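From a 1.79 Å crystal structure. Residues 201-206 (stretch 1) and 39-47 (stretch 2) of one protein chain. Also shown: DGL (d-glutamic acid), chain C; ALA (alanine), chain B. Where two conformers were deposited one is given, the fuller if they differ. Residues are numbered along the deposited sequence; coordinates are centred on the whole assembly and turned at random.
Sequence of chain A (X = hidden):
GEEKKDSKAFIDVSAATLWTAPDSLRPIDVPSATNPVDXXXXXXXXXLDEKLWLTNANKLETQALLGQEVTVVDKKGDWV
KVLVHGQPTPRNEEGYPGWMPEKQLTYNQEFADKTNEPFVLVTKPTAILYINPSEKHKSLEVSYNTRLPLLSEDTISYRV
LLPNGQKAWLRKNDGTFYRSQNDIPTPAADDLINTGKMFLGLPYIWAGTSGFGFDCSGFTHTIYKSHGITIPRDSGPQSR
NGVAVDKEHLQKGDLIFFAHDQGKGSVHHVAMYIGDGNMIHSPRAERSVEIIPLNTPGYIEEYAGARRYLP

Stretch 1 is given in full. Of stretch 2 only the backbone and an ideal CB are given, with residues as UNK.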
# COMPACT_ATOMS: atom_id res chain seq x y z
N GLY A 201 15.55 -3.52 1.20
CA GLY A 201 16.28 -2.42 0.50
C GLY A 201 15.43 -1.34 -0.13
O GLY A 201 15.98 -0.38 -0.68
N LEU A 202 14.11 -1.47 -0.08
CA LEU A 202 13.22 -0.45 -0.61
C LEU A 202 13.15 0.73 0.35
O LEU A 202 12.72 0.56 1.51
CB LEU A 202 11.81 -1.00 -0.87
CG LEU A 202 10.74 -0.02 -1.39
CD1 LEU A 202 10.97 0.56 -2.83
CD2 LEU A 202 9.31 -0.70 -1.27
N PRO A 203 13.57 1.92 -0.09
CA PRO A 203 13.52 3.08 0.81
C PRO A 203 12.15 3.45 1.30
O PRO A 203 11.17 3.41 0.54
CB PRO A 203 14.14 4.20 -0.04
CG PRO A 203 14.99 3.47 -0.98
CD PRO A 203 14.16 2.33 -1.38
N TYR A 204 12.11 3.80 2.58
CA TYR A 204 10.91 4.26 3.26
C TYR A 204 10.38 5.56 2.70
O TYR A 204 11.14 6.41 2.28
CB TYR A 204 11.28 4.46 4.73
CG TYR A 204 10.21 4.95 5.69
CD1 TYR A 204 9.87 6.30 5.77
CD2 TYR A 204 9.62 4.06 6.59
CE1 TYR A 204 8.89 6.73 6.68
CE2 TYR A 204 8.69 4.50 7.52
CZ TYR A 204 8.33 5.82 7.55
OH TYR A 204 7.42 6.20 8.51
N ILE A 205 9.06 5.72 2.69
CA ILE A 205 8.46 7.04 2.50
C ILE A 205 7.22 7.11 3.42
O ILE A 205 6.47 6.16 3.53
CB ILE A 205 8.16 7.34 1.00
CG1 ILE A 205 7.93 8.85 0.73
CG2 ILE A 205 7.01 6.50 0.50
CD1 ILE A 205 9.18 9.71 0.90
N TRP A 206 7.01 8.24 4.07
CA TRP A 206 5.80 8.47 4.86
C TRP A 206 4.55 8.28 4.01
O TRP A 206 4.49 8.71 2.88
CB TRP A 206 5.85 9.87 5.47
CG TRP A 206 4.78 10.23 6.45
CD1 TRP A 206 3.81 11.17 6.27
CD2 TRP A 206 4.60 9.72 7.77
NE1 TRP A 206 3.04 11.28 7.38
CE2 TRP A 206 3.51 10.42 8.34
CE3 TRP A 206 5.26 8.75 8.54
CZ2 TRP A 206 3.04 10.15 9.61
CZ3 TRP A 206 4.82 8.51 9.83
CH2 TRP A 206 3.73 9.22 10.36
N UNK A 39 6.97 7.95 -9.59
CA UNK A 39 7.24 7.85 -8.17
C UNK A 39 8.68 7.51 -7.83
O UNK A 39 9.11 7.79 -6.70
CB UNK A 39 6.32 6.80 -7.55
N UNK A 40 9.42 6.90 -8.75
CA UNK A 40 10.87 6.76 -8.57
C UNK A 40 11.55 8.13 -8.67
O UNK A 40 12.41 8.47 -7.85
CB UNK A 40 11.45 5.80 -9.61
N UNK A 41 11.19 8.94 -9.66
CA UNK A 41 11.66 10.31 -9.69
C UNK A 41 11.31 11.07 -8.42
O UNK A 41 12.16 11.77 -7.87
CB UNK A 41 11.08 11.03 -10.91
N UNK A 42 10.08 10.93 -7.93
CA UNK A 42 9.68 11.63 -6.71
C UNK A 42 10.56 11.28 -5.51
O UNK A 42 11.19 12.16 -4.90
CB UNK A 42 8.22 11.31 -6.38
N UNK A 43 10.64 10.00 -5.19
CA UNK A 43 11.36 9.57 -3.99
C UNK A 43 12.86 9.69 -4.12
O UNK A 43 13.57 10.07 -3.16
CB UNK A 43 11.00 8.12 -3.66
N UNK A 44 13.39 9.38 -5.30
CA UNK A 44 14.84 9.36 -5.45
C UNK A 44 15.42 10.79 -5.55
O UNK A 44 16.59 10.97 -5.29
CB UNK A 44 15.22 8.55 -6.69
N UNK A 45 14.60 11.77 -5.90
CA UNK A 45 15.02 13.17 -6.01
C UNK A 45 15.13 13.86 -4.64
O UNK A 45 15.79 14.89 -4.53
CB UNK A 45 14.03 13.94 -6.89
N UNK A 46 14.45 13.31 -3.63
CA UNK A 46 14.36 13.96 -2.33
C UNK A 46 15.54 13.68 -1.40
O UNK A 46 16.01 12.54 -1.24
CB UNK A 46 13.07 13.52 -1.64
N UNK A 47 16.02 14.75 -0.78
CA UNK A 47 16.92 14.62 0.34
C UNK A 47 16.19 14.02 1.54
O UNK A 47 14.94 13.98 1.59
CB UNK A 47 17.53 15.98 0.70
N DGL C . 1.56 6.31 9.28
CA DGL C . 2.13 6.10 10.62
C DGL C . 1.24 5.23 11.45
O DGL C . 1.22 5.32 12.69
CB DGL C . 3.53 5.47 10.50
CG DGL C . 4.28 5.35 11.84
CD DGL C . 4.25 6.59 12.73
OE1 DGL C . 5.30 7.26 12.80
OE2 DGL C . 3.22 6.89 13.40
OXT DGL C . 0.55 4.35 10.91
N ALA B . -1.57 7.39 7.66
CA ALA B . -0.04 7.27 7.71
C ALA B . 0.42 6.99 9.13
O ALA B . -0.25 7.38 10.10
CB ALA B . 0.62 8.55 7.22

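From Leu202 on, stretch 1 runs extended, without regular helix or strand, and to the helix across from it it offers mainly carbon: the CD1 and CD2 methyls of Leu202, the ring of Pro203, and the CG1, CG2 and CD1 atoms of Ile205. The closest CA pair, Ile205 CA and the CA of position 43, is 7.5 Å apart, which leaves room for side chains between the two and is too far for backbone pairing.

Position 39 is the first of the stretch and is helical, with its CB beyond reach of stretch 1, so the visible strip sets no demand and many helix-tolerant residues would do. It is Leu39, in the m,t rotamer.

At position 40 CA-to-CB points away, and no atom of stretch 1 lies within 5.5 Å of the ideal CB. A short residue would leave the strip untouched; only a long or broad one could return to Leu202, and a broad aromatic such as Trp, or less fully Phe or Met, could approach its methyls. The deposited residue is Trp40, whose m rotamer swings the indole back until CH2 is 3.6 Å from Leu202 CD1. The methyl meets the ring at its edge, near its plane, while NE1 finds a hydrogen-bond partner elsewhere in the structure.

Position 41 is out of reach, with helical angles and open choice, polar residues included. Lys41 extends its chain without touching the strip.

Position 42 points sideways. A small side chain would stop short of Ile205, whereas a large apolar one could reach its flank. Trp42 does so in the t rotamer, bringing CH2 to 4.2 Å from Ile205 CG1, a loose apolar contact made obliquely to the ring.

Position 43 points toward the strip, its ideal CB 5.2 Å from Ile205 CD1. Ala, Val, Thr or Ser would suit this narrow gap, and a hydroxyl could also turn back to the helix backbone. Thr43 serves both needs: OG1 donates to Leu39 O at 3.0 Å, the same carbonyl that accepts the backbone N of Thr43 at 3.1 Å, and CG2 lies 4.3 Å from Ile205 CG1.

Position 44 points sideways, with the ring of Pro203, which offers neither charge nor acceptor, well beyond its CB. A long flexible chain, Lys, Arg, Gln or Met, could reach it. Lys44, with chi2 and chi3 in t and chi4 turned to m, places NZ 4.4 Å from Pro203 CG, a light packing contact.

Position 45 is out of reach, and a small polar residue is among many that would fit. It is Ser45, with chi1 in p.

At position 46 the backbone has left helical angles (-85/135) and CB points toward the strip, though too far for a short side chain to touch. A longer apolar one such as Met or Leu would suit. Met46, here selenomethionine, reaches with CE to 3.7 Å from Ile205 CD1.

Position 47 lies out of reach just before another helix, where Ser, Thr, Asp or Asn commonly cap. Thr47 is the N-cap, its side chain capping a backbone N just past the stretch.

Stretch 2, residues 39-47: LWKWTKSMT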
# COMPACT_ATOMS: atom_id res chain seq x y z
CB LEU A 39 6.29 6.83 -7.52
CG LEU A 39 4.80 7.25 -7.57
CD1 LEU A 39 3.85 6.19 -7.01
CD2 LEU A 39 4.58 8.58 -6.86
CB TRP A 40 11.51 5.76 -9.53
CG TRP A 40 11.08 4.34 -9.36
CD1 TRP A 40 10.58 3.55 -10.33
CD2 TRP A 40 11.09 3.53 -8.15
NE1 TRP A 40 10.30 2.31 -9.84
CE2 TRP A 40 10.59 2.27 -8.50
CE3 TRP A 40 11.48 3.75 -6.83
CZ2 TRP A 40 10.46 1.25 -7.59
CZ3 TRP A 40 11.38 2.71 -5.91
CH2 TRP A 40 10.85 1.48 -6.29
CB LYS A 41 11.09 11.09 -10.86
CG LYS A 41 11.65 12.50 -10.95
CD LYS A 41 10.91 13.37 -11.99
CE LYS A 41 11.67 13.54 -13.27
NZ LYS A 41 11.25 14.82 -13.92
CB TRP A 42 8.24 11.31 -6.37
CG TRP A 42 7.72 12.02 -5.18
CD1 TRP A 42 7.83 13.36 -4.91
CD2 TRP A 42 6.92 11.47 -4.15
NE1 TRP A 42 7.18 13.65 -3.74
CE2 TRP A 42 6.60 12.52 -3.25
CE3 TRP A 42 6.48 10.16 -3.84
CZ2 TRP A 42 5.86 12.31 -2.10
CZ3 TRP A 42 5.73 9.96 -2.72
CH2 TRP A 42 5.41 11.02 -1.85
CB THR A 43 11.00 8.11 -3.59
OG1 THR A 43 11.21 7.24 -4.70
CG2 THR A 43 9.57 8.03 -3.12
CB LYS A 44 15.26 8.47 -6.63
CG LYS A 44 14.96 7.01 -6.32
CD LYS A 44 15.55 5.99 -7.29
CE LYS A 44 15.17 4.52 -6.87
NZ LYS A 44 15.21 4.16 -5.37
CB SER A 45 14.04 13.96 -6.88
OG SER A 45 12.78 14.15 -6.26
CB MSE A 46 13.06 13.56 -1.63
CG MSE A 46 11.84 14.32 -2.14
SE MSE A 46 10.30 13.81 -1.10
CE MSE A 46 9.80 12.08 -1.93
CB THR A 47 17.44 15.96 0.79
OG1 THR A 47 16.32 16.78 1.20
CG2 THR A 47 18.31 16.67 -0.30
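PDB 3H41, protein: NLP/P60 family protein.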